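Local coordinates for nuclease-like protein (Chaetomium thermophilum, PDB 6GRB) that probably cleaves four-way Holliday junctions and 5'-flaps as the eukaryotic junction-resolving enzyme GEN1, here represented by the N-terminal part of a longer protein bound to DNA, at residues I57-Y62 and T310-W316; R66-L70 and P331-Q336; G364-R368 and T455-W459; I23-E27 and P444-L450; V77-K83 and H115-A121. All coordinates share one frame. Residue numbers count along the deposited sequence, not the author numbering.

Contact 1 of 5, residues I57-Y62 and T310-W316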
# COMPACT_ATOMS: atom_id res chain seq x y z
N ILE A 57 -10.15 10.68 10.65
CA ILE A 57 -8.87 11.21 10.19
C ILE A 57 -7.83 11.28 11.29
O ILE A 57 -6.62 11.34 10.99
CB ILE A 57 -9.12 12.57 9.49
CG1 ILE A 57 -7.91 13.20 8.81
CG2 ILE A 57 -9.71 13.60 10.43
CD1 ILE A 57 -8.34 14.33 7.92
N ARG A 58 -8.26 11.14 12.56
CA ARG A 58 -7.39 10.71 13.65
C ARG A 58 -6.74 9.38 13.30
O ARG A 58 -5.52 9.23 13.44
CB ARG A 58 -8.14 10.63 14.96
CG ARG A 58 -7.37 11.18 16.16
CD ARG A 58 -8.28 11.38 17.36
NE ARG A 58 -9.10 10.20 17.65
CZ ARG A 58 -10.40 10.23 17.94
NH1 ARG A 58 -11.08 11.37 17.99
NH2 ARG A 58 -11.04 9.10 18.20
N THR A 59 -7.52 8.41 12.81
CA THR A 59 -6.91 7.11 12.54
C THR A 59 -6.01 7.17 11.31
O THR A 59 -5.02 6.43 11.24
CB THR A 59 -7.95 6.00 12.40
OG1 THR A 59 -8.61 6.09 11.15
CG2 THR A 59 -8.98 6.11 13.48
N LEU A 60 -6.32 8.04 10.36
CA LEU A 60 -5.41 8.30 9.25
C LEU A 60 -4.10 8.89 9.76
O LEU A 60 -3.01 8.47 9.34
CB LEU A 60 -6.10 9.26 8.26
CG LEU A 60 -5.61 9.32 6.83
CD1 LEU A 60 -6.07 8.09 6.08
CD2 LEU A 60 -6.09 10.58 6.14
N PHE A 61 -4.19 9.85 10.68
CA PHE A 61 -3.04 10.36 11.41
C PHE A 61 -2.20 9.22 12.00
O PHE A 61 -0.98 9.17 11.82
CB PHE A 61 -3.53 11.34 12.49
CG PHE A 61 -2.44 11.86 13.40
CD1 PHE A 61 -2.11 11.18 14.56
CD2 PHE A 61 -1.76 13.02 13.09
CE1 PHE A 61 -1.11 11.65 15.39
CE2 PHE A 61 -0.75 13.48 13.91
CZ PHE A 61 -0.42 12.80 15.06
N TYR A 62 -2.85 8.29 12.71
CA TYR A 62 -2.10 7.22 13.37
C TYR A 62 -1.44 6.28 12.34
O TYR A 62 -0.29 5.88 12.53
CB TYR A 62 -3.01 6.46 14.34
CG TYR A 62 -3.30 7.22 15.63
CD1 TYR A 62 -2.28 7.56 16.51
CD2 TYR A 62 -4.60 7.59 15.96
CE1 TYR A 62 -2.52 8.25 17.68
CE2 TYR A 62 -4.87 8.29 17.14
CZ TYR A 62 -3.82 8.61 18.00
OH TYR A 62 -4.06 9.29 19.17
N THR A 310 -3.46 19.37 14.83
CA THR A 310 -4.07 18.51 15.85
C THR A 310 -4.88 19.31 16.86
O THR A 310 -5.91 18.82 17.36
CB THR A 310 -3.01 17.68 16.57
OG1 THR A 310 -2.05 18.55 17.19
CG2 THR A 310 -2.31 16.74 15.60
N ARG A 311 -4.42 20.53 17.19
CA ARG A 311 -5.21 21.44 18.01
C ARG A 311 -6.57 21.72 17.37
O ARG A 311 -7.61 21.67 18.04
CB ARG A 311 -4.42 22.74 18.23
CG ARG A 311 -5.07 23.75 19.19
CD ARG A 311 -4.49 25.15 19.07
NE ARG A 311 -3.03 25.16 18.91
CZ ARG A 311 -2.16 25.01 19.91
NH1 ARG A 311 -2.59 24.81 21.16
NH2 ARG A 311 -0.85 25.05 19.68
N GLU A 312 -6.59 22.00 16.06
CA GLU A 312 -7.85 22.40 15.44
C GLU A 312 -8.74 21.21 15.12
O GLU A 312 -9.97 21.28 15.27
CB GLU A 312 -7.60 23.21 14.16
N THR A 313 -8.15 20.09 14.70
CA THR A 313 -8.96 18.97 14.23
C THR A 313 -9.25 17.94 15.31
O THR A 313 -10.35 17.38 15.34
CB THR A 313 -8.26 18.31 13.03
OG1 THR A 313 -7.65 19.32 12.23
CG2 THR A 313 -9.29 17.52 12.19
N PHE A 314 -8.31 17.66 16.20
CA PHE A 314 -8.54 16.62 17.19
C PHE A 314 -8.91 17.20 18.54
O PHE A 314 -9.25 16.45 19.46
CB PHE A 314 -7.31 15.72 17.32
CG PHE A 314 -6.86 15.13 16.01
CD1 PHE A 314 -7.77 14.90 14.97
CD2 PHE A 314 -5.52 14.79 15.80
CE1 PHE A 314 -7.35 14.35 13.76
CE2 PHE A 314 -5.10 14.24 14.60
CZ PHE A 314 -6.01 14.03 13.58
N ASP A 315 -8.77 18.50 18.66
CA ASP A 315 -9.01 19.20 19.88
C ASP A 315 -7.91 18.92 20.88
O ASP A 315 -8.12 19.00 22.06
CB ASP A 315 -10.36 18.88 20.45
CG ASP A 315 -11.27 20.06 20.46
OD1 ASP A 315 -12.36 19.97 19.92
OD2 ASP A 315 -10.88 21.10 20.98
N TRP A 316 -6.75 18.54 20.39
CA TRP A 316 -5.58 18.35 21.25
C TRP A 316 -5.09 19.74 21.69
O TRP A 316 -4.06 20.26 21.23
CB TRP A 316 -4.48 17.56 20.55
CG TRP A 316 -4.86 16.13 20.23
CD1 TRP A 316 -6.05 15.49 20.52
CD2 TRP A 316 -4.05 15.16 19.55
NE1 TRP A 316 -6.02 14.20 20.05
CE2 TRP A 316 -4.81 13.97 19.46
CE3 TRP A 316 -2.77 15.19 19.00
CZ2 TRP A 316 -4.31 12.82 18.84
CZ3 TRP A 316 -2.28 14.05 18.38
CH2 TRP A 316 -3.05 12.88 18.32
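The phenyl ring of Phe61 receives the edges of two other aromatic rings. The Phe314 ring comes edge-on with its centroid 5.5 Å away and its plane at 79°, and the six-membered ring of Trp316 does the same at 5.4 Å and 88°, so the three rings form an aromatic cluster of offset edge-to-face pairs. The closest atoms are Phe61 CG to Phe314 CE2 at 3.8 Å and Phe61 CE1 to Trp316 CH2 at 3.7 Å. Both rings come from the chain just where helix 303-313 gives way to a turn: Asp315, with positive phi, breaks the helical path, and Trp316 N hydrogen-bonds back to Thr310 O at 3.2 Å. The contact thus packs helix 55-70 of the XPG-type nuclease domain against the turn leading into helix 318-340, whose Leu325 and Val328 also touch Phe61. The face of Phe314 is covered by the aliphatic part of Arg58: CG stands 3.8 Å from the ring centroid of Phe314, 4° off the normal, a CH-pi contact. The guanidinium of Arg58 continues to the carbonyl of Gly51. Ile57 adds to the apolar contact, its CG2 lying 4.1 Å from Phe314 CE1 and 4.3 Å from Thr313 CG2. Buried Thr310 CG2 meets Phe61 CE2 at 4.0 Å. At the exposed margin Tyr62 OH approaches Trp316 CZ2 to 3.6 Å.

Contact 2 of 5, residues R66-L70 and P331-Q336; sequences RLLSL and PGLLVQ
Two helices cross here at 36° with their N-to-C directions roughly alike and their short axes only 7.4 Å apart. Residues 66-70 are the C-terminal part of helix 55-70; residues 331-336 lie within helix 318-340, which is kinked where the backbone nitrogens of Pro331 and Gly332 make no bond to the preceding turn. Pro331 touches at the margin, its C atom 4.2 Å from Ser69 OG. Gly332 sets the register: its CA is 4.5 Å from that of Ser69, 3.5 Å from Ser69 OG and 3.8 Å from Leu68 CB. A CB on Gly332 would crowd Leu68 CB at about 3.0 Å, so the missing side chain is what permits this close approach. Leu333 points away, but its N lies 4.2 Å from Leu68 CD1. Val335, chi1 t, points at the other helix and sets its two methyls against successive carbonyls, CG1 3.2 Å from Leu68 O and CG2 3.5 Å from Ser69 O. Gln336, chi1 t, brings CB to 4.3 Å from Leu68 CD2. On the first helix Leu68 is m,t and Ser69 has chi1 m, its hydroxyl bonded to Val65 O. Such tight helix pairing over a glycine packs helix 55-70 of the nuclease domain on helix 318-340. No hydrogen bond crosses the interface, so it depends on close shape complementarity of backbone, methyls and a small serine.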
# COMPACT_ATOMS: atom_id res chain seq x y z
N ARG A 66 2.52 5.39 11.83
CA ARG A 66 3.00 4.03 11.62
C ARG A 66 3.89 3.95 10.38
O ARG A 66 4.94 3.30 10.41
CB ARG A 66 1.82 3.06 11.53
CG ARG A 66 2.27 1.59 11.59
CD ARG A 66 1.12 0.63 11.89
NE ARG A 66 0.51 0.87 13.20
CZ ARG A 66 0.88 0.28 14.34
NH1 ARG A 66 1.88 -0.60 14.36
NH2 ARG A 66 0.25 0.58 15.48
N LEU A 67 3.51 4.65 9.30
CA LEU A 67 4.38 4.68 8.12
C LEU A 67 5.69 5.41 8.39
O LEU A 67 6.70 5.10 7.76
CB LEU A 67 3.66 5.33 6.94
CG LEU A 67 2.46 4.60 6.30
CD1 LEU A 67 1.81 5.49 5.22
CD2 LEU A 67 2.85 3.20 5.75
N LEU A 68 5.67 6.41 9.27
CA LEU A 68 6.92 7.05 9.67
C LEU A 68 7.88 6.04 10.27
O LEU A 68 9.08 6.05 9.96
CB LEU A 68 6.65 8.17 10.67
CG LEU A 68 6.38 9.56 10.09
CD1 LEU A 68 6.58 10.58 11.21
CD2 LEU A 68 7.26 9.89 8.86
N SER A 69 7.37 5.13 11.12
CA SER A 69 8.22 4.23 11.88
C SER A 69 8.65 3.01 11.09
O SER A 69 9.63 2.36 11.47
CB SER A 69 7.49 3.77 13.14
OG SER A 69 6.90 4.91 13.75
N LEU A 70 7.90 2.66 10.04
CA LEU A 70 8.35 1.65 9.09
C LEU A 70 9.41 2.19 8.14
O LEU A 70 10.08 1.41 7.48
CB LEU A 70 7.14 1.10 8.32
CG LEU A 70 5.99 0.49 9.14
CD1 LEU A 70 4.76 0.31 8.32
CD2 LEU A 70 6.40 -0.84 9.74
N PRO A 331 8.53 8.36 18.36
CA PRO A 331 9.19 7.21 17.73
C PRO A 331 9.29 7.33 16.22
O PRO A 331 10.29 6.89 15.62
CB PRO A 331 8.32 6.02 18.15
CG PRO A 331 7.56 6.48 19.33
CD PRO A 331 7.34 7.95 19.13
N GLY A 332 8.28 7.93 15.58
CA GLY A 332 8.30 8.07 14.13
C GLY A 332 9.40 8.99 13.63
O GLY A 332 10.13 8.64 12.70
N LEU A 333 9.52 10.19 14.21
CA LEU A 333 10.62 11.08 13.85
C LEU A 333 11.98 10.43 14.10
O LEU A 333 12.95 10.73 13.38
CB LEU A 333 10.57 12.38 14.64
CG LEU A 333 9.57 13.47 14.30
CD1 LEU A 333 9.69 14.55 15.38
CD2 LEU A 333 9.83 14.03 12.92
N LEU A 334 12.09 9.60 15.13
CA LEU A 334 13.34 8.87 15.36
C LEU A 334 13.73 8.07 14.12
O LEU A 334 14.88 8.12 13.67
CB LEU A 334 13.21 7.96 16.59
CG LEU A 334 14.30 7.00 17.09
CD1 LEU A 334 15.52 7.82 17.51
CD2 LEU A 334 13.86 6.10 18.25
N VAL A 335 12.77 7.33 13.54
CA VAL A 335 13.06 6.51 12.37
C VAL A 335 13.32 7.39 11.16
O VAL A 335 14.34 7.22 10.46
CB VAL A 335 11.93 5.51 12.08
CG1 VAL A 335 12.08 5.01 10.65
CG2 VAL A 335 11.98 4.35 13.05
N GLN A 336 12.42 8.33 10.91
CA GLN A 336 12.55 9.24 9.78
C GLN A 336 13.90 9.95 9.80
O GLN A 336 14.54 10.11 8.76
CB GLN A 336 11.41 10.27 9.79
CG GLN A 336 11.46 11.26 8.64
CD GLN A 336 11.72 12.68 9.10
OE1 GLN A 336 10.89 13.28 9.79
NE2 GLN A 336 12.87 13.22 8.72

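Contact 3 of 5, residues G364-R368 and T455-W459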
# COMPACT_ATOMS: atom_id res chain seq x y z
N GLY A 364 20.36 5.28 24.22
CA GLY A 364 20.89 3.98 24.61
C GLY A 364 20.11 2.85 23.98
O GLY A 364 19.00 3.03 23.47
N ILE A 365 20.73 1.67 24.04
CA ILE A 365 20.14 0.41 23.60
C ILE A 365 20.23 -0.56 24.76
O ILE A 365 21.24 -0.60 25.46
CB ILE A 365 20.87 -0.16 22.36
CG1 ILE A 365 20.95 0.90 21.25
CG2 ILE A 365 20.18 -1.40 21.85
CD1 ILE A 365 21.90 0.50 20.12
N SER A 366 19.16 -1.32 24.99
CA SER A 366 19.10 -2.19 26.15
C SER A 366 18.79 -3.64 25.83
O SER A 366 18.86 -4.47 26.75
CB SER A 366 18.06 -1.68 27.17
OG SER A 366 16.79 -1.51 26.56
N MET A 367 18.39 -3.95 24.62
CA MET A 367 17.99 -5.32 24.31
C MET A 367 17.83 -5.50 22.81
O MET A 367 17.96 -4.57 22.06
CB MET A 367 16.67 -5.60 25.04
CG MET A 367 16.22 -7.04 25.24
SD MET A 367 14.74 -7.22 26.26
CE MET A 367 14.64 -5.56 26.82
N ARG A 368 17.54 -6.74 22.43
CA ARG A 368 17.32 -7.14 21.05
C ARG A 368 16.25 -8.23 21.07
O ARG A 368 16.11 -8.96 22.05
CB ARG A 368 18.61 -7.68 20.43
CG ARG A 368 18.40 -8.75 19.38
CD ARG A 368 19.46 -8.68 18.29
NE ARG A 368 19.19 -9.62 17.21
CZ ARG A 368 19.96 -9.76 16.13
NH1 ARG A 368 21.05 -9.02 16.00
NH2 ARG A 368 19.64 -10.64 15.20
N THR A 455 26.66 3.80 17.98
CA THR A 455 25.91 3.34 19.15
C THR A 455 25.61 1.85 19.07
O THR A 455 25.65 1.15 20.09
CB THR A 455 24.62 4.14 19.28
OG1 THR A 455 24.91 5.54 19.20
CG2 THR A 455 23.96 3.85 20.61
N VAL A 456 25.32 1.34 17.87
CA VAL A 456 25.06 -0.09 17.71
C VAL A 456 26.34 -0.90 17.90
O VAL A 456 26.29 -2.03 18.39
CB VAL A 456 24.37 -0.37 16.36
CG1 VAL A 456 23.97 -1.82 16.24
CG2 VAL A 456 23.15 0.52 16.18
N GLU A 457 27.51 -0.35 17.52
CA GLU A 457 28.76 -1.06 17.79
C GLU A 457 28.98 -1.21 19.29
O GLU A 457 29.24 -2.32 19.78
CB GLU A 457 29.97 -0.34 17.17
CG GLU A 457 29.75 0.20 15.77
CD GLU A 457 30.91 -0.08 14.84
OE1 GLU A 457 32.07 0.23 15.20
OE2 GLU A 457 30.66 -0.61 13.72
N ASP A 458 28.89 -0.10 20.02
CA ASP A 458 29.18 -0.12 21.46
C ASP A 458 28.25 -1.08 22.18
O ASP A 458 28.68 -1.82 23.07
CB ASP A 458 29.07 1.28 22.06
CG ASP A 458 30.05 2.26 21.42
OD1 ASP A 458 31.23 1.90 21.22
OD2 ASP A 458 29.62 3.40 21.12
N TRP A 459 26.97 -1.10 21.79
CA TRP A 459 26.06 -2.08 22.37
C TRP A 459 26.47 -3.50 22.00
O TRP A 459 26.38 -4.41 22.83
CB TRP A 459 24.61 -1.81 21.95
CG TRP A 459 23.69 -2.79 22.62
CD1 TRP A 459 23.26 -2.77 23.94
CD2 TRP A 459 23.11 -3.96 22.03
NE1 TRP A 459 22.44 -3.85 24.18
CE2 TRP A 459 22.33 -4.60 23.03
CE3 TRP A 459 23.17 -4.54 20.76
CZ2 TRP A 459 21.63 -5.78 22.80
CZ3 TRP A 459 22.47 -5.70 20.52
CH2 TRP A 459 21.71 -6.32 21.54
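Trp459 lays its indole along the strand, with chi1 t and chi2 near 76° turning the ring so that its five-membered part faces Ile365. The CG2 methyl of Ile365 sits 3.8 Å from the centroid of that ring, 6° off its normal, a CH-pi contact, while Trp459 CD1 is 3.3 Å from Ile365 O. Ile365 is m,t, the trans chi2 sending CD1 past the indole to the helix backbone: this atom is 3.8 Å from Thr455 O, 4.0 Å from Thr455 CG2 and 4.1 Å from Val456 CG2. Farther along, the six-membered ring runs beside the backbone, Met367 C being 3.8 Å from Trp459 CZ2 and Arg368 CB 3.6 Å from Trp459 CH2. The Arg368 guanidinium then leaves the helix for salt bridges with Glu370 and Glu445. Ser366 and Met367 both point their CA-to-CB bonds away, consistent with a beta bulge opposite Arg381. A C-terminal helix against an antiparallel sheet is consistent with the chromodomain-like fold of GEN1. The strand is an outer one of three, hydrogen-bonded to strand 377-384, whose Leu380 touches Ile365, Arg368 and Trp459; helix 453-464 lies across this face, just after helix 445-451.

Contact 4 of 5, residues I23-E27 and P444-L450; sequences IDHLE and PETILKL
Ile23, in the m,m rotamer, overlaps the start of the opposing helix: its CD1 lies 3.6 Å from Pro444 CB and also 3.6 Å from Ile447 CG1, and its CG2 is 3.2 Å from Thr446 OG1. Residues 23-27 are helical, inside helix 18-29; Pro444, extended at phi/psi -57/133, is the N-cap of helix 445-451. The short axes cross at 40° with similar N-to-C directions and approach to 10.5 Å, a spacing filled by side chains; the nearest CA pair is Ile23 with Thr446, 7.4 Å apart. One turn on, Leu26 (t,p) places CD2 3.8 Å from Ile447 CG1 and CD1 4.0 Å from Leu450 CD1, with Ile447 and Leu450 both in the m,t rotamer. Thr446, chi1 p, turns its methyl CG2 to within 3.2 Å of Glu27 OE2. Leu339 of helix 318-340 touches both Leu26 and Leu450, and Val335 touches Ile447, so a third helix closes the apolar group. This is plain helix-helix packing between the XPG N-terminal part and the Gen1 C-terminal domain, on a flank away from the metal site. With no hydrogen bond or salt bridge across it, the junction of the two domains rests here on aliphatic side chains, Thr446 and Glu27 lying beside them.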
# COMPACT_ATOMS: atom_id res chain seq x y z
N ILE A 23 12.01 -3.48 5.54
CA ILE A 23 13.40 -3.66 5.93
C ILE A 23 14.13 -4.60 4.96
O ILE A 23 15.33 -4.42 4.72
CB ILE A 23 13.47 -4.13 7.38
CG1 ILE A 23 12.94 -3.05 8.32
CG2 ILE A 23 14.89 -4.50 7.78
CD1 ILE A 23 13.83 -1.80 8.42
N ASP A 24 13.45 -5.61 4.42
CA ASP A 24 14.05 -6.45 3.38
C ASP A 24 14.45 -5.59 2.19
O ASP A 24 15.58 -5.69 1.68
CB ASP A 24 13.06 -7.53 2.93
CG ASP A 24 13.03 -8.75 3.86
OD1 ASP A 24 13.86 -8.87 4.81
OD2 ASP A 24 12.17 -9.63 3.62
N HIS A 25 13.53 -4.74 1.75
CA HIS A 25 13.78 -3.89 0.60
C HIS A 25 14.90 -2.89 0.88
O HIS A 25 15.78 -2.69 0.02
CB HIS A 25 12.50 -3.17 0.20
CG HIS A 25 12.62 -2.38 -1.06
ND1 HIS A 25 13.20 -1.13 -1.10
CD2 HIS A 25 12.25 -2.67 -2.32
CE1 HIS A 25 13.18 -0.69 -2.34
NE2 HIS A 25 12.61 -1.60 -3.10
N LEU A 26 14.88 -2.28 2.07
CA LEU A 26 15.96 -1.38 2.47
C LEU A 26 17.31 -2.11 2.46
O LEU A 26 18.33 -1.53 2.06
CB LEU A 26 15.64 -0.80 3.85
CG LEU A 26 16.66 0.06 4.59
CD1 LEU A 26 17.33 1.07 3.64
CD2 LEU A 26 16.01 0.75 5.81
N GLU A 27 17.34 -3.38 2.87
CA GLU A 27 18.60 -4.12 2.88
C GLU A 27 19.01 -4.53 1.48
O GLU A 27 20.20 -4.52 1.15
CB GLU A 27 18.49 -5.36 3.77
CG GLU A 27 18.40 -5.05 5.24
CD GLU A 27 18.05 -6.26 6.05
OE1 GLU A 27 18.30 -7.38 5.57
OE2 GLU A 27 17.54 -6.11 7.18
N PRO A 444 13.84 -1.22 14.10
CA PRO A 444 14.57 -2.27 13.35
C PRO A 444 16.07 -2.02 13.31
O PRO A 444 16.53 -0.91 13.03
CB PRO A 444 13.95 -2.20 11.95
CG PRO A 444 12.54 -1.72 12.21
CD PRO A 444 12.63 -0.77 13.38
N GLU A 445 16.84 -3.07 13.60
CA GLU A 445 18.29 -2.96 13.76
C GLU A 445 18.96 -2.35 12.52
O GLU A 445 19.93 -1.59 12.65
CB GLU A 445 18.90 -4.34 14.06
CG GLU A 445 20.39 -4.34 14.30
CD GLU A 445 20.96 -5.74 14.47
OE1 GLU A 445 20.35 -6.69 13.95
OE2 GLU A 445 22.03 -5.90 15.13
N THR A 446 18.47 -2.66 11.32
CA THR A 446 19.20 -2.12 10.18
C THR A 446 18.92 -0.64 9.99
O THR A 446 19.77 0.09 9.45
CB THR A 446 18.93 -2.91 8.90
OG1 THR A 446 17.54 -2.90 8.58
CG2 THR A 446 19.41 -4.33 9.01
N ILE A 447 17.77 -0.14 10.45
CA ILE A 447 17.58 1.31 10.44
C ILE A 447 18.55 1.97 11.42
O ILE A 447 19.06 3.07 11.16
CB ILE A 447 16.11 1.67 10.72
CG1 ILE A 447 15.25 1.38 9.49
CG2 ILE A 447 15.96 3.15 11.09
CD1 ILE A 447 13.87 1.91 9.57
N LEU A 448 18.87 1.31 12.52
CA LEU A 448 19.78 1.90 13.50
C LEU A 448 21.24 1.82 13.06
O LEU A 448 22.06 2.66 13.46
CB LEU A 448 19.60 1.21 14.85
CG LEU A 448 18.26 1.29 15.58
CD1 LEU A 448 18.40 0.64 16.94
CD2 LEU A 448 17.78 2.71 15.71
N LYS A 449 21.61 0.82 12.25
CA LYS A 449 22.98 0.79 11.76
C LYS A 449 23.26 1.93 10.80
O LYS A 449 24.41 2.36 10.69
CB LYS A 449 23.27 -0.56 11.12
CG LYS A 449 23.27 -1.72 12.11
CD LYS A 449 23.53 -3.04 11.43
CE LYS A 449 23.55 -4.19 12.42
NZ LYS A 449 23.79 -5.53 11.79
N LEU A 450 22.21 2.47 10.16
CA LEU A 450 22.36 3.56 9.20
C LEU A 450 22.45 4.91 9.90
O LEU A 450 23.28 5.76 9.54
CB LEU A 450 21.18 3.55 8.22
CG LEU A 450 21.00 2.28 7.37
CD1 LEU A 450 19.81 2.43 6.42
CD2 LEU A 450 22.30 1.90 6.63

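Contact 5 of 5, residues V77-K83 and H115-A121; sequences VFDGPNK and HDAPGEA
The backbone bond Gly80 N to Gly119 O, 2.7 Å, is the shortest link; Phe78 N to His115 O and Ala117 N to Phe78 O follow at 2.8 Å each. These last two tie strand 73-78 in parallel to strand 113-116, Val77 pairing with His115 (CA-CA 4.9 Å) and Phe78 with Asp116 (4.7 Å). Beyond the strands both segments become loops. Asp79, chi1 m, accepts Ala121 N on OD2 at 3.0 Å, where helix 121-130 starts, and Asn82 N to Pro118 O is a weak 3.4 Å bond. Gly80 (phi/psi -117/-175) presses CA onto Ala117 O (3.2 Å) and Pro118 O (3.3 Å), and Gly119 (-120/-121) brings CA to 3.1 Å from Asn82 O; a CB would clash at either. Val77 (chi1 t) and His115 lie on one sheet face, Phe78 and Asp116 on the other; Val77 CG1 is 3.9 Å from both Ala117 CB and Ala121 CB. The strands form a beta-alpha-beta unit at the nuclease sheet's edge, and loop 117-120 leads to Glu122, a metal ligand in another structure; the Glu120 side chain, hydrogen-bonded to Tyr276, stays about 7 Å from the magnesium. Backbone bonds, two glycines and one aspartate hold the two loops close together.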
# COMPACT_ATOMS: atom_id res chain seq x y z
N VAL A 77 -2.52 8.12 -3.76
CA VAL A 77 -3.09 8.39 -5.07
C VAL A 77 -4.60 8.61 -4.95
O VAL A 77 -5.31 7.78 -4.39
CB VAL A 77 -2.75 7.27 -6.07
CG1 VAL A 77 -3.25 7.64 -7.51
CG2 VAL A 77 -1.24 6.96 -6.04
N PHE A 78 -5.07 9.72 -5.50
CA PHE A 78 -6.46 10.15 -5.48
C PHE A 78 -7.08 9.95 -6.86
O PHE A 78 -6.40 10.14 -7.88
CB PHE A 78 -6.58 11.64 -5.06
CG PHE A 78 -6.16 11.91 -3.62
CD1 PHE A 78 -4.80 11.92 -3.26
CD2 PHE A 78 -7.11 12.12 -2.63
CE1 PHE A 78 -4.40 12.14 -1.94
CE2 PHE A 78 -6.74 12.33 -1.31
CZ PHE A 78 -5.38 12.34 -0.95
N ASP A 79 -8.35 9.57 -6.89
CA ASP A 79 -9.03 9.33 -8.15
C ASP A 79 -9.23 10.63 -8.91
O ASP A 79 -9.28 11.72 -8.33
CB ASP A 79 -10.39 8.66 -7.91
CG ASP A 79 -10.27 7.17 -7.69
OD1 ASP A 79 -10.01 6.77 -6.53
OD2 ASP A 79 -10.44 6.39 -8.66
N GLY A 80 -9.29 10.52 -10.22
CA GLY A 80 -9.61 11.63 -11.08
C GLY A 80 -10.91 11.39 -11.82
O GLY A 80 -11.59 10.37 -11.63
N PRO A 81 -11.26 12.31 -12.74
CA PRO A 81 -12.62 12.32 -13.29
C PRO A 81 -12.87 11.44 -14.51
O PRO A 81 -14.04 11.27 -14.87
CB PRO A 81 -12.84 13.80 -13.64
CG PRO A 81 -11.46 14.34 -13.89
CD PRO A 81 -10.55 13.59 -12.94
N ASN A 82 -11.85 10.89 -15.18
CA ASN A 82 -12.08 10.01 -16.33
C ASN A 82 -12.35 8.56 -15.89
O ASN A 82 -11.52 7.96 -15.21
CB ASN A 82 -10.88 10.02 -17.26
CG ASN A 82 -10.66 11.36 -17.93
OD1 ASN A 82 -10.35 12.35 -17.26
ND2 ASN A 82 -10.79 11.39 -19.24
N LYS A 83 -13.47 7.99 -16.33
CA LYS A 83 -13.75 6.61 -15.91
C LYS A 83 -14.48 5.73 -16.94
O LYS A 83 -15.57 6.05 -17.43
CB LYS A 83 -14.53 6.65 -14.59
CG LYS A 83 -13.60 6.66 -13.37
CD LYS A 83 -13.91 7.75 -12.35
CE LYS A 83 -13.02 7.61 -11.12
NZ LYS A 83 -13.51 8.37 -9.95
N HIS A 115 -0.79 12.54 -4.95
CA HIS A 115 -0.80 12.47 -6.41
C HIS A 115 -2.24 12.27 -6.85
O HIS A 115 -2.92 11.35 -6.37
CB HIS A 115 0.13 11.34 -6.86
CG HIS A 115 0.14 11.08 -8.33
ND1 HIS A 115 0.44 12.05 -9.26
CD2 HIS A 115 -0.05 9.93 -9.04
CE1 HIS A 115 0.40 11.52 -10.47
NE2 HIS A 115 0.10 10.24 -10.36
N ASP A 116 -2.72 13.13 -7.75
CA ASP A 116 -4.07 12.99 -8.30
C ASP A 116 -3.94 12.25 -9.62
O ASP A 116 -3.33 12.77 -10.56
CB ASP A 116 -4.73 14.35 -8.47
CG ASP A 116 -4.71 15.17 -7.18
OD1 ASP A 116 -5.67 15.04 -6.37
OD2 ASP A 116 -3.72 15.91 -6.96
N ALA A 117 -4.47 11.03 -9.68
CA ALA A 117 -4.53 10.30 -10.94
C ALA A 117 -5.47 11.02 -11.90
O ALA A 117 -6.40 11.71 -11.47
CB ALA A 117 -5.02 8.87 -10.71
N PRO A 118 -5.27 10.89 -13.21
CA PRO A 118 -6.26 11.48 -14.13
C PRO A 118 -7.58 10.72 -14.11
O PRO A 118 -8.64 11.35 -14.17
CB PRO A 118 -5.57 11.40 -15.49
CG PRO A 118 -4.64 10.23 -15.36
CD PRO A 118 -4.16 10.24 -13.93
N GLY A 119 -7.54 9.39 -14.02
CA GLY A 119 -8.74 8.59 -13.91
C GLY A 119 -8.81 7.76 -12.65
O GLY A 119 -8.75 8.28 -11.53
N GLU A 120 -8.93 6.46 -12.82
CA GLU A 120 -8.96 5.56 -11.67
C GLU A 120 -7.62 5.51 -10.97
O GLU A 120 -6.58 5.32 -11.61
CB GLU A 120 -9.37 4.17 -12.10
CG GLU A 120 -10.78 4.15 -12.56
CD GLU A 120 -11.16 2.81 -13.04
OE1 GLU A 120 -10.22 1.99 -13.17
OE2 GLU A 120 -12.38 2.57 -13.25
N ALA A 121 -7.66 5.64 -9.64
CA ALA A 121 -6.44 5.58 -8.84
C ALA A 121 -5.75 4.23 -8.95
O ALA A 121 -4.52 4.17 -9.03
CB ALA A 121 -6.76 5.92 -7.38

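Contacts 1 and 2, their centres about 17 Å apart, seat helices 303-313 and 318-340 on helix 55-70; their segments alternate along the chain. Helix 318-340 carries on to contact 4, about 13 Å from contact 2 between centres, where Val335 meets Ile447. Contact 4 joins helix 18-29 to the C-terminal domain and encloses contacts 1, 2 and 5 in its loop. Contact 3, within that domain, alternates with contact 4, centres about 15 Å apart, and is tied to it by the Arg368-Glu445 salt bridge. Contact 5, beside the metal site and nested inside contacts 1 and 2 as well, lies across the chain's centre from contacts 3 and 4, its centre about 46 Å from that of contact 3.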